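L-ribulose 3-epimerase (Methylomonas sp. DH-1, PDB 7CJ7) catalyses the manganese-dependent C3 epimerization of ketoses, acting most readily on L-ribulose and more weakly on several ketohexoses, as a homodimer with a TIM-barrel fold. Local coordinates at residues T79-A84 with R128-A133; G121-E126 with E158-N163; R137-A142 with V175-A180; T164-L169 with A197-A202. One frame throughout, in Å; residues are numbered along the deposited sequence.

Contact 1 (T79-A84 with R128-A133)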
loop_
_atom_site.group_PDB
_atom_site.type_symbol
_atom_site.label_atom_id
_atom_site.label_comp_id
_atom_site.label_asym_id
_atom_site.label_seq_id
_atom_site.Cartn_x
_atom_site.Cartn_y
_atom_site.Cartn_z
ATOM N N THR A 79 12.140 14.905 9.704
ATOM C CA THR A 79 11.767 14.170 10.948
ATOM C C THR A 79 13.023 13.655 11.662
ATOM O O THR A 79 12.921 13.270 12.845
ATOM C CB THR A 79 10.836 12.979 10.683
ATOM O OG1 THR A 79 11.559 11.958 9.988
ATOM C CG2 THR A 79 9.601 13.373 9.904
ATOM N N SER A 80 14.166 13.635 10.982
ATOM C CA SER A 80 15.426 13.044 11.505
ATOM C C SER A 80 15.834 13.673 12.846
ATOM O O SER A 80 15.701 14.901 13.007
ATOM C CB SER A 80 16.536 13.187 10.512
ATOM O OG SER A 80 17.689 12.508 10.976
ATOM N N THR A 81 16.390 12.858 13.749
ATOM C CA THR A 81 17.012 13.329 15.016
ATOM C C THR A 81 18.465 13.738 14.738
ATOM O O THR A 81 19.160 14.102 15.686
ATOM C CB THR A 81 16.861 12.289 16.134
ATOM O OG1 THR A 81 17.478 11.069 15.724
ATOM C CG2 THR A 81 15.411 12.032 16.487
ATOM N N ASP A 82 18.889 13.705 13.472
ATOM C CA ASP A 82 20.197 14.239 13.005
ATOM C C ASP A 82 19.964 15.665 12.506
ATOM O O ASP A 82 19.395 15.863 11.437
ATOM C CB ASP A 82 20.813 13.350 11.915
ATOM C CG ASP A 82 22.190 13.812 11.442
ATOM O OD1 ASP A 82 22.603 14.920 11.840
ATOM O OD2 ASP A 82 22.859 13.044 10.699
ATOM N N PRO A 83 20.380 16.697 13.271
ATOM C CA PRO A 83 20.124 18.089 12.899
ATOM C C PRO A 83 20.682 18.474 11.520
ATOM O O PRO A 83 20.129 19.354 10.893
ATOM C CB PRO A 83 20.833 18.901 13.998
ATOM C CG PRO A 83 20.940 17.951 15.166
ATOM C CD PRO A 83 21.085 16.575 14.557
ATOM N N ALA A 84 21.759 17.827 11.071
ATOM C CA ALA A 84 22.389 18.116 9.761
ATOM C C ALA A 84 21.436 17.681 8.638
ATOM O O ALA A 84 21.335 18.380 7.609
ATOM C CB ALA A 84 23.731 17.441 9.656
ATOM N N ARG A 128 8.071 13.156 15.170
ATOM C CA ARG A 128 6.831 13.936 14.920
ATOM C C ARG A 128 7.067 15.406 15.283
ATOM O O ARG A 128 6.684 16.278 14.492
ATOM C CB ARG A 128 5.637 13.344 15.673
ATOM C CG ARG A 128 4.320 14.024 15.320
ATOM C CD ARG A 128 3.293 13.841 16.414
ATOM N NE ARG A 128 2.068 14.590 16.205
ATOM C CZ ARG A 128 1.069 14.170 15.447
ATOM N NH1 ARG A 128 -0.023 14.898 15.335
ATOM N NH2 ARG A 128 1.167 13.022 14.799
ATOM N N ALA A 129 7.676 15.682 16.438
ATOM C CA ALA A 129 7.998 17.057 16.896
ATOM C C ALA A 129 8.879 17.772 15.857
ATOM O O ALA A 129 8.618 18.945 15.544
ATOM C CB ALA A 129 8.693 16.986 18.229
ATOM N N ASN A 130 9.910 17.099 15.353
ATOM C CA ASN A 130 10.838 17.675 14.341
ATOM C C ASN A 130 10.054 18.025 13.068
ATOM O O ASN A 130 10.276 19.105 12.504
ATOM C CB ASN A 130 12.015 16.729 14.084
ATOM C CG ASN A 130 12.941 16.633 15.276
ATOM O OD1 ASN A 130 12.824 17.420 16.213
ATOM N ND2 ASN A 130 13.847 15.666 15.260
ATOM N N SER A 131 9.144 17.158 12.637
ATOM C CA SER A 131 8.298 17.380 11.433
ATOM C C SER A 131 7.424 18.626 11.631
ATOM O O SER A 131 7.402 19.509 10.766
ATOM C CB SER A 131 7.457 16.175 11.169
ATOM O OG SER A 131 6.845 16.288 9.899
ATOM N N VAL A 132 6.737 18.716 12.766
ATOM C CA VAL A 132 5.873 19.889 13.099
ATOM C C VAL A 132 6.715 21.169 13.008
ATOM O O VAL A 132 6.266 22.152 12.364
ATOM C CB VAL A 132 5.236 19.735 14.490
ATOM C CG1 VAL A 132 4.555 21.018 14.939
ATOM C CG2 VAL A 132 4.241 18.587 14.504
ATOM N N ALA A 133 7.879 21.188 13.653
ATOM C CA ALA A 133 8.735 22.392 13.714
ATOM C C ALA A 133 9.170 22.761 12.293
ATOM O O ALA A 133 9.138 23.955 11.948
ATOM C CB ALA A 133 9.919 22.152 14.617
#
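Thr-79 packs against Ser-131 where the loop leading from strand 65-72 into helix 83-102 meets the early turns of helix 125-143, so that two successive beta-alpha units of the TIM barrel are joined on its outer layer. The inner half of the contact is tight and apolar. Methyl CG2 of Thr-79 lies 3.7 Å from CB of Ser-131, and both residues are buried. Their hydroxyls are engaged elsewhere: OG1 of Thr-79 is hydrogen-bonded to Asp-77, and OG of Ser-131 to the backbone oxygen of Tyr-113. The outer half is polar and looser. A chi1 of -69° sets CG of Asn-130 anti to the carbonyl carbon, on the side of the loop, and the amide beyond it meets Ser-80; CB of Asn-130 sits 3.8 Å from the oxygen of Thr-79. At the tip, ND2 approaches Ser-80 O to 3.0 Å, but the N-H...O angle of 125° makes the hydrogen bond weak. Beyond it stands the exposed Thr-81, whose side chain crosses that of Asn-130 at about a right angle, with CG2 4.1 Å from ND2. An alanine in place of Asn-130 would probably leave Ser-80 O without this donor and open a gap beside the methyl of Thr-81. The loop is also braced from within. Ser-80 OG accepts from Asp-82 N in an ST turn, and Asp-82 caps helix 83-102: its OD1, met from above the carboxylate plane, accepts from Ala-84 N at 3.1 Å.

Contact 2 (G121-E126 with E158-N163). With SOL (L-sorbose), chain C.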
loop_
_atom_site.group_PDB
_atom_site.type_symbol
_atom_site.label_atom_id
_atom_site.label_comp_id
_atom_site.label_asym_id
_atom_site.label_seq_id
_atom_site.Cartn_x
_atom_site.Cartn_y
_atom_site.Cartn_z
ATOM N N GLY A 121 10.498 1.281 10.713
ATOM C CA GLY A 121 9.908 1.265 12.063
ATOM C C GLY A 121 9.047 2.492 12.303
ATOM O O GLY A 121 9.018 3.416 11.487
ATOM N N PRO A 122 8.295 2.513 13.421
ATOM C CA PRO A 122 7.399 3.625 13.716
ATOM C C PRO A 122 8.152 4.912 14.079
ATOM O O PRO A 122 9.320 4.845 14.443
ATOM C CB PRO A 122 6.568 3.126 14.904
ATOM C CG PRO A 122 7.438 2.063 15.557
ATOM C CD PRO A 122 8.249 1.447 14.432
ATOM N N ALA A 123 7.459 6.045 13.952
ATOM C CA ALA A 123 7.961 7.400 14.268
ATOM C C ALA A 123 7.982 7.577 15.786
ATOM O O ALA A 123 7.004 7.205 16.450
ATOM C CB ALA A 123 7.092 8.447 13.612
ATOM N N SER A 124 9.071 8.125 16.311
ATOM C CA SER A 124 9.200 8.527 17.732
ATOM C C SER A 124 8.452 9.847 17.941
ATOM O O SER A 124 8.110 10.513 16.928
ATOM C CB SER A 124 10.638 8.669 18.102
ATOM O OG SER A 124 11.198 9.772 17.406
ATOM N N ARG A 125 8.239 10.232 19.199
ATOM C CA ARG A 125 7.675 11.568 19.530
ATOM C C ARG A 125 8.617 12.634 18.956
ATOM O O ARG A 125 8.126 13.684 18.515
ATOM C CB ARG A 125 7.459 11.713 21.038
ATOM C CG ARG A 125 6.681 10.553 21.644
ATOM C CD ARG A 125 6.262 10.790 23.079
ATOM N NE ARG A 125 5.259 11.842 23.135
ATOM C CZ ARG A 125 4.693 12.314 24.239
ATOM N NH1 ARG A 125 3.800 13.280 24.130
ATOM N NH2 ARG A 125 5.012 11.835 25.433
ATOM N N GLU A 126 9.927 12.373 18.944
ATOM C CA GLU A 126 10.924 13.366 18.462
ATOM C C GLU A 126 10.789 13.526 16.945
ATOM O O GLU A 126 10.856 14.686 16.470
ATOM C CB GLU A 126 12.354 12.972 18.821
ATOM C CG GLU A 126 12.670 13.129 20.283
ATOM C CD GLU A 126 12.566 11.852 21.096
ATOM O OE1 GLU A 126 12.068 10.821 20.565
ATOM O OE2 GLU A 126 12.990 11.890 22.265
ATOM N N GLU A 158 4.516 4.654 2.656
ATOM C CA GLU A 158 5.121 5.897 2.101
ATOM C C GLU A 158 5.409 6.944 3.191
ATOM O O GLU A 158 6.190 7.864 2.906
ATOM C CB GLU A 158 4.242 6.451 0.979
ATOM C CG GLU A 158 4.187 5.543 -0.248
ATOM C CD GLU A 158 3.500 6.170 -1.455
ATOM O OE1 GLU A 158 3.457 7.415 -1.514
ATOM O OE2 GLU A 158 2.974 5.419 -2.314
ATOM N N THR A 159 4.816 6.822 4.385
ATOM C CA THR A 159 5.172 7.635 5.582
ATOM C C THR A 159 4.770 6.898 6.853
ATOM O O THR A 159 3.806 6.105 6.817
ATOM C CB THR A 159 4.507 9.020 5.627
ATOM O OG1 THR A 159 5.078 9.738 6.721
ATOM C CG2 THR A 159 3.015 8.980 5.850
ATOM N N ASN A 160 5.462 7.192 7.944
ATOM C CA ASN A 160 5.085 6.682 9.282
ATOM C C ASN A 160 4.540 7.832 10.140
ATOM O O ASN A 160 4.278 7.583 11.312
ATOM C CB ASN A 160 6.249 5.918 9.917
ATOM C CG ASN A 160 7.452 6.779 10.228
ATOM O OD1 ASN A 160 7.443 7.978 9.975
ATOM N ND2 ASN A 160 8.497 6.167 10.763
ATOM N N ILE A 161 4.320 9.025 9.570
ATOM C CA ILE A 161 3.956 10.243 10.358
ATOM C C ILE A 161 2.437 10.425 10.380
ATOM O O ILE A 161 1.892 10.667 11.471
ATOM C CB ILE A 161 4.666 11.501 9.818
ATOM C CG1 ILE A 161 6.176 11.423 10.035
ATOM C CG2 ILE A 161 4.084 12.759 10.432
ATOM C CD1 ILE A 161 6.586 11.448 11.492
ATOM N N MET A 162 1.775 10.367 9.226
ATOM C CA MET A 162 0.301 10.549 9.153
ATOM C C MET A 162 -0.251 9.796 7.948
ATOM O O MET A 162 0.177 10.075 6.813
ATOM C CB MET A 162 -0.082 12.027 9.056
ATOM C CG MET A 162 0.947 12.865 8.349
ATOM S SD MET A 162 0.631 14.637 8.533
ATOM C CE MET A 162 -0.233 14.890 6.989
ATOM N N ASN A 163 -1.185 8.884 8.202
ATOM C CA ASN A 163 -1.728 7.979 7.166
ATOM C C ASN A 163 -3.225 8.224 6.975
ATOM O O ASN A 163 -3.763 7.668 6.013
ATOM C CB ASN A 163 -1.477 6.509 7.509
ATOM C CG ASN A 163 -0.019 6.169 7.726
ATOM O OD1 ASN A 163 0.296 5.444 8.657
ATOM N ND2 ASN A 163 0.865 6.645 6.865
HETATM C C1 SOL C . 2.988 9.693 -3.676
HETATM O O1 SOL C . 2.413 8.416 -3.526
HETATM C C2 SOL C . 1.983 10.707 -4.120
HETATM O O2 SOL C . 0.792 10.517 -3.943
HETATM C C3 SOL C . 2.480 11.951 -4.841
HETATM O O3 SOL C . 1.516 12.978 -4.797
HETATM C C4 SOL C . 3.805 12.438 -4.263
HETATM O O4 SOL C . 3.623 12.787 -2.889
HETATM C C5 SOL C . 4.385 13.650 -4.995
HETATM O O5 SOL C . 5.516 14.140 -4.276
HETATM C C6 SOL C . 4.805 13.354 -6.420
HETATM O O6 SOL C . 5.292 14.538 -7.056
HETATM O O HOH W 1 4.851 5.659 13.122
#
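Asn-160 reaches across to Gly-121 and Ala-123, tying together two long loops at the end of the TIM barrel that carries the active site: the one entering helix 125-143 and the one between strand 148-152 and helix 165-175. The side chain of Asn-160 can be followed outward atom by atom. CB stands 4.0 Å from the backbone oxygen of Gly-121. CG, held between the backbone N and the carbonyl carbon (chi1 65°), comes 3.8 Å from CB of Ala-123. Here the amide divides: OD1 rests against that same methyl at 3.7 Å, while ND2 turns to Gly-121 O, donating a hydrogen bond of 2.9 Å. The bond is nearly straight at 160°, the acceptor lies in the amide plane, and the donor lies in the plane of the Gly-121 carbonyl, so its geometry fixes how the flat amide is turned. The methyl of Ala-123 is shared, since CD1 of Ile-161 packs on it at 3.7 Å. The same loop holds Glu-158, a sugar-binding residue whose OE1 lies a very short 2.5 Å from O1 of L-sorbose, a distance to be read with caution, and whose OE2 is hydrogen-bonded to Tyr-157 of the second subunit. Between these ends, Thr-159 OG1 accepts from Ile-161 N in an ST turn. Trp-264 of the second subunit packs on Asn-160, which places the contact at the dimer interface. A water also bridges the loops, accepting from Ala-123 N at 2.8 Å and donating to Asn-160 O at 2.7 Å.

Contact 3 (R137-A142 with V175-A180)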
loop_
_atom_site.group_PDB
_atom_site.type_symbol
_atom_site.label_atom_id
_atom_site.label_comp_id
_atom_site.label_asym_id
_atom_site.label_seq_id
_atom_site.Cartn_x
_atom_site.Cartn_y
_atom_site.Cartn_z
ATOM N N ARG A 137 8.554 26.287 10.128
ATOM C CA ARG A 137 9.621 27.100 9.488
ATOM C C ARG A 137 9.298 27.257 7.992
ATOM O O ARG A 137 9.441 28.379 7.460
ATOM C CB ARG A 137 11.001 26.480 9.731
ATOM C CG ARG A 137 11.411 26.429 11.196
ATOM C CD ARG A 137 12.882 26.092 11.366
ATOM N NE ARG A 137 13.232 24.776 10.846
ATOM C CZ ARG A 137 13.109 23.639 11.519
ATOM N NH1 ARG A 137 12.620 23.639 12.741
ATOM N NH2 ARG A 137 13.461 22.493 10.964
ATOM N N LEU A 138 8.873 26.177 7.331
ATOM C CA LEU A 138 8.552 26.210 5.884
ATOM C C LEU A 138 7.331 27.107 5.660
ATOM O O LEU A 138 7.376 27.937 4.759
ATOM C CB LEU A 138 8.280 24.801 5.369
ATOM C CG LEU A 138 7.769 24.743 3.931
ATOM C CD1 LEU A 138 8.755 25.401 2.975
ATOM C CD2 LEU A 138 7.486 23.311 3.518
ATOM N N ALA A 139 6.262 26.930 6.434
ATOM C CA ALA A 139 5.044 27.762 6.299
ATOM C C ALA A 139 5.430 29.246 6.374
ATOM O O ALA A 139 4.914 30.050 5.575
ATOM C CB ALA A 139 4.027 27.384 7.343
ATOM N N ASP A 140 6.304 29.613 7.311
ATOM C CA ASP A 140 6.686 31.027 7.545
ATOM C C ASP A 140 7.499 31.525 6.344
ATOM O O ASP A 140 7.264 32.684 5.910
ATOM C CB ASP A 140 7.400 31.181 8.891
ATOM C CG ASP A 140 6.477 30.975 10.083
ATOM O OD1 ASP A 140 5.248 31.054 9.895
ATOM O OD2 ASP A 140 6.993 30.715 11.192
ATOM N N TYR A 141 8.399 30.696 5.807
ATOM C CA TYR A 141 9.200 31.028 4.597
ATOM C C TYR A 141 8.278 31.223 3.388
ATOM O O TYR A 141 8.428 32.249 2.659
ATOM C CB TYR A 141 10.252 29.952 4.320
ATOM C CG TYR A 141 11.228 30.330 3.245
ATOM C CD1 TYR A 141 12.265 31.219 3.482
ATOM C CD2 TYR A 141 11.089 29.825 1.964
ATOM C CE1 TYR A 141 13.148 31.577 2.473
ATOM C CE2 TYR A 141 11.958 30.179 0.951
ATOM C CZ TYR A 141 13.010 31.032 1.210
ATOM O OH TYR A 141 13.849 31.380 0.186
ATOM N N ALA A 142 7.357 30.281 3.168
ATOM C CA ALA A 142 6.391 30.286 2.044
ATOM C C ALA A 142 5.475 31.506 2.174
ATOM O O ALA A 142 5.078 32.053 1.146
ATOM C CB ALA A 142 5.595 29.003 2.020
ATOM N N VAL A 175 1.097 22.405 14.111
ATOM C CA VAL A 175 1.805 23.355 13.213
ATOM C C VAL A 175 1.219 24.754 13.441
ATOM O O VAL A 175 1.985 25.701 13.637
ATOM C CB VAL A 175 1.686 22.919 11.743
ATOM C CG1 VAL A 175 2.200 24.007 10.817
ATOM C CG2 VAL A 175 2.400 21.591 11.524
ATOM N N ASN A 176 -0.107 24.858 13.402
ATOM C CA ASN A 176 -0.853 26.096 13.721
ATOM C C ASN A 176 -0.360 27.258 12.849
ATOM O O ASN A 176 0.045 28.298 13.401
ATOM C CB ASN A 176 -0.705 26.452 15.197
ATOM C CG ASN A 176 -1.707 27.510 15.574
ATOM O OD1 ASN A 176 -2.777 27.557 14.979
ATOM N ND2 ASN A 176 -1.370 28.342 16.543
ATOM N N ARG A 177 -0.398 27.086 11.531
ATOM C CA ARG A 177 -0.043 28.132 10.544
ATOM C C ARG A 177 -1.196 28.296 9.565
ATOM O O ARG A 177 -1.732 27.310 9.070
ATOM C CB ARG A 177 1.262 27.759 9.839
ATOM C CG ARG A 177 2.479 27.817 10.750
ATOM C CD ARG A 177 2.696 29.207 11.306
ATOM N NE ARG A 177 4.011 29.386 11.891
ATOM C CZ ARG A 177 4.296 29.159 13.162
ATOM N NH1 ARG A 177 3.353 28.708 13.968
ATOM N NH2 ARG A 177 5.515 29.375 13.625
ATOM N N PRO A 178 -1.599 29.548 9.255
ATOM C CA PRO A 178 -2.779 29.794 8.421
ATOM C C PRO A 178 -2.606 29.361 6.956
ATOM O O PRO A 178 -3.606 29.187 6.272
ATOM C CB PRO A 178 -2.954 31.320 8.497
ATOM C CG PRO A 178 -1.563 31.840 8.798
ATOM C CD PRO A 178 -0.946 30.792 9.702
ATOM N N ASN A 179 -1.361 29.208 6.503
ATOM C CA ASN A 179 -1.083 28.845 5.087
ATOM C C ASN A 179 -0.614 27.392 5.029
ATOM O O ASN A 179 -0.048 27.010 4.006
ATOM C CB ASN A 179 -0.073 29.783 4.427
ATOM C CG ASN A 179 1.296 29.700 5.055
ATOM O OD1 ASN A 179 1.412 29.662 6.273
ATOM N ND2 ASN A 179 2.332 29.703 4.235
ATOM N N ALA A 180 -0.894 26.600 6.064
ATOM C CA ALA A 180 -0.633 25.147 6.049
ATOM C C ALA A 180 -1.970 24.401 6.000
ATOM O O ALA A 180 -2.840 24.635 6.854
ATOM C CB ALA A 180 0.211 24.732 7.217
HETATM O O HOH W 2 2.539 31.154 8.233
#
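Arg-177 has CG anti to its carbonyl carbon, and chi2 (-61°) bends the chain at CD; from there the guanidinium meets Asp-140, while Asn-179 places CG between its backbone N and carbonyl carbon (chi1 65°) and turns to Ala-139. The arginine grips the carboxylate side-on in a salt bridge: NE donates to OD1 of Asp-140 at 2.9 Å and NH2 to OD2 of Asp-140 at 3.1 Å, both oxygens being met on their syn side. The two planes lie 17° apart, close to coplanar, which suits a two-pronged grip. Nearer the backbone of Arg-177, its CB packs 3.7 Å from CB of Ala-139. Asn-179 ND2 donates to Ala-139 O at 2.9 Å and has a second acceptor in Ile-147 O; a water donates to both Asn-179 OD1 and Asp-140 OD1. A leucine in place of Arg-177 would probably leave the Asp-140 carboxylate without its ionic mate and freer to turn. The contact thus fastens helix 125-143 to the type I turn of Arg-177 to Ala-180, which links helix 165-175 to barrel strand 180-185, with Ile-149 of strand 148-152 packed against Ala-139 and Ala-180.

Contact 4 (T164-L169 with A197-A202)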
loop_
_atom_site.group_PDB
_atom_site.type_symbol
_atom_site.label_atom_id
_atom_site.label_comp_id
_atom_site.label_asym_id
_atom_site.label_seq_id
_atom_site.Cartn_x
_atom_site.Cartn_y
_atom_site.Cartn_z
ATOM N N THR A 164 -3.873 9.038 7.817
ATOM C CA THR A 164 -5.295 9.416 7.623
ATOM C C THR A 164 -5.461 10.931 7.706
ATOM O O THR A 164 -4.636 11.597 8.348
ATOM C CB THR A 164 -6.236 8.773 8.651
ATOM O OG1 THR A 164 -6.010 9.367 9.930
ATOM C CG2 THR A 164 -6.068 7.276 8.739
ATOM N N GLY A 165 -6.508 11.457 7.076
ATOM C CA GLY A 165 -6.846 12.886 7.155
ATOM C C GLY A 165 -7.001 13.328 8.602
ATOM O O GLY A 165 -6.538 14.420 8.940
ATOM N N LEU A 166 -7.604 12.495 9.452
ATOM C CA LEU A 166 -7.820 12.840 10.883
ATOM C C LEU A 166 -6.463 13.026 11.580
ATOM O O LEU A 166 -6.317 13.991 12.355
ATOM C CB LEU A 166 -8.656 11.745 11.545
ATOM C CG LEU A 166 -10.019 11.486 10.907
ATOM C CD1 LEU A 166 -10.841 10.522 11.755
ATOM C CD2 LEU A 166 -10.778 12.788 10.689
ATOM N N GLU A 167 -5.495 12.148 11.320
ATOM C CA GLU A 167 -4.132 12.300 11.881
ATOM C C GLU A 167 -3.488 13.570 11.321
ATOM O O GLU A 167 -2.808 14.281 12.092
ATOM C CB GLU A 167 -3.262 11.086 11.577
ATOM C CG GLU A 167 -3.664 9.867 12.361
ATOM C CD GLU A 167 -2.696 8.714 12.209
ATOM O OE1 GLU A 167 -2.021 8.647 11.145
ATOM O OE2 GLU A 167 -2.628 7.883 13.133
ATOM N N GLY A 168 -3.669 13.851 10.032
ATOM C CA GLY A 168 -3.104 15.064 9.415
ATOM C C GLY A 168 -3.664 16.321 10.068
ATOM O O GLY A 168 -2.915 17.303 10.234
ATOM N N LEU A 169 -4.946 16.321 10.419
ATOM C CA LEU A 169 -5.600 17.518 11.014
ATOM C C LEU A 169 -5.061 17.764 12.437
ATOM O O LEU A 169 -4.842 18.926 12.779
ATOM C CB LEU A 169 -7.120 17.342 10.981
ATOM C CG LEU A 169 -7.750 17.411 9.591
ATOM C CD1 LEU A 169 -9.218 17.032 9.653
ATOM C CD2 LEU A 169 -7.577 18.791 8.973
ATOM N N ALA A 197 -15.370 9.813 2.947
ATOM C CA ALA A 197 -16.061 11.074 3.323
ATOM C C ALA A 197 -15.514 11.654 4.633
ATOM O O ALA A 197 -15.393 12.886 4.709
ATOM C CB ALA A 197 -17.553 10.862 3.419
ATOM N N LYS A 198 -15.248 10.801 5.630
ATOM C CA LYS A 198 -14.985 11.190 7.043
ATOM C C LYS A 198 -13.913 12.288 7.115
ATOM O O LYS A 198 -14.159 13.317 7.788
ATOM C CB LYS A 198 -14.598 9.927 7.823
ATOM C CG LYS A 198 -14.475 10.062 9.335
ATOM C CD LYS A 198 -14.374 8.699 10.014
ATOM C CE LYS A 198 -13.897 8.728 11.451
ATOM N NZ LYS A 198 -14.868 9.385 12.354
ATOM N N SER A 199 -12.760 12.097 6.470
ATOM C CA SER A 199 -11.606 13.031 6.563
ATOM C C SER A 199 -11.924 14.343 5.848
ATOM O O SER A 199 -11.498 15.408 6.333
ATOM C CB SER A 199 -10.348 12.398 6.040
ATOM O OG SER A 199 -9.785 11.572 7.044
ATOM N N VAL A 200 -12.638 14.273 4.730
ATOM C CA VAL A 200 -13.003 15.479 3.936
ATOM C C VAL A 200 -13.941 16.337 4.788
ATOM O O VAL A 200 -13.710 17.533 4.888
ATOM C CB VAL A 200 -13.660 15.107 2.596
ATOM C CG1 VAL A 200 -14.249 16.328 1.905
ATOM C CG2 VAL A 200 -12.687 14.386 1.682
ATOM N N LEU A 201 -14.986 15.741 5.362
ATOM C CA LEU A 201 -15.967 16.476 6.199
ATOM C C LEU A 201 -15.254 17.077 7.417
ATOM O O LEU A 201 -15.556 18.228 7.757
ATOM C CB LEU A 201 -17.096 15.525 6.607
ATOM C CG LEU A 201 -17.882 14.906 5.450
ATOM C CD1 LEU A 201 -19.007 14.018 5.957
ATOM C CD2 LEU A 201 -18.439 15.979 4.530
ATOM N N ALA A 202 -14.317 16.348 8.031
ATOM C CA ALA A 202 -13.587 16.820 9.224
ATOM C C ALA A 202 -12.708 18.013 8.839
ATOM O O ALA A 202 -12.637 18.975 9.632
ATOM C CB ALA A 202 -12.776 15.705 9.828
#
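CD1 of Leu-169 lies over one face of the Ala-202 carbonyl group, 3.7 Å from its C atom; no ring takes part. The same CD1 also touches CB of Ala-202 at 3.8 Å. Outside the two segments, the Glu-193 carboxylate bridges them, hydrogen-bonded through OE1 to Ser-199 OG and through OE2 to Gly-165 N. This is helix packing between adjacent beta-alpha units of the TIM barrel: the axes of the short segments 165-169 and 198-202 approach to 9.2 Å, and their directions differ by 29°. Two small residues allow the close approach near the helix starts. Ser-199 OG, anti to its carbonyl carbon (chi1 -81°), sits 3.2 Å from CA of Gly-165, and a CB on that glycine would probably clash with CB of Ser-199. Toward the exposed side, Leu-166 spreads its two methyls over different partners. CD2 meets CB of Ala-202 at 3.6 Å, and CD1 meets CE of Lys-198 at 3.6 Å, the leucine and lysine side chains crossing at about a right angle. Thr-164 caps the first helix, its OG1 accepting from Glu-167 N, and Arg-265 of the second subunit packs on both residues. Inward, Leu-169 rests on Leu-182 and Val-200 on Leu-184, both of strand 180-185, while the far flank of helix 198-203 leans through Val-200 on Phe-230 and Ala-233 of helix 227-236.

In the fold
Contact 3 is the most buried, but its salt bridge sits at its partly exposed margin, beside a buried alanine and asparagine, on the C-terminal half of helix 125-143. Contacts 1 and 2 use the N-terminal part of that helix and the loop entering it, and they touch through Thr-79 and Ile-161. Contacts 1, 2 and 3 each use an asparagine amide on a backbone oxygen, weakly in contact 1. Contact 2 lies at the surface, contains a sugar-binding residue and, like contact 4, meets the second subunit. Contact 4, partly buried, pairs two helices mainly through apolar and small residues. It touches contact 2 at Met-162, whereas contacts 3 and 4 stay about 7 Å apart at their nearest atoms.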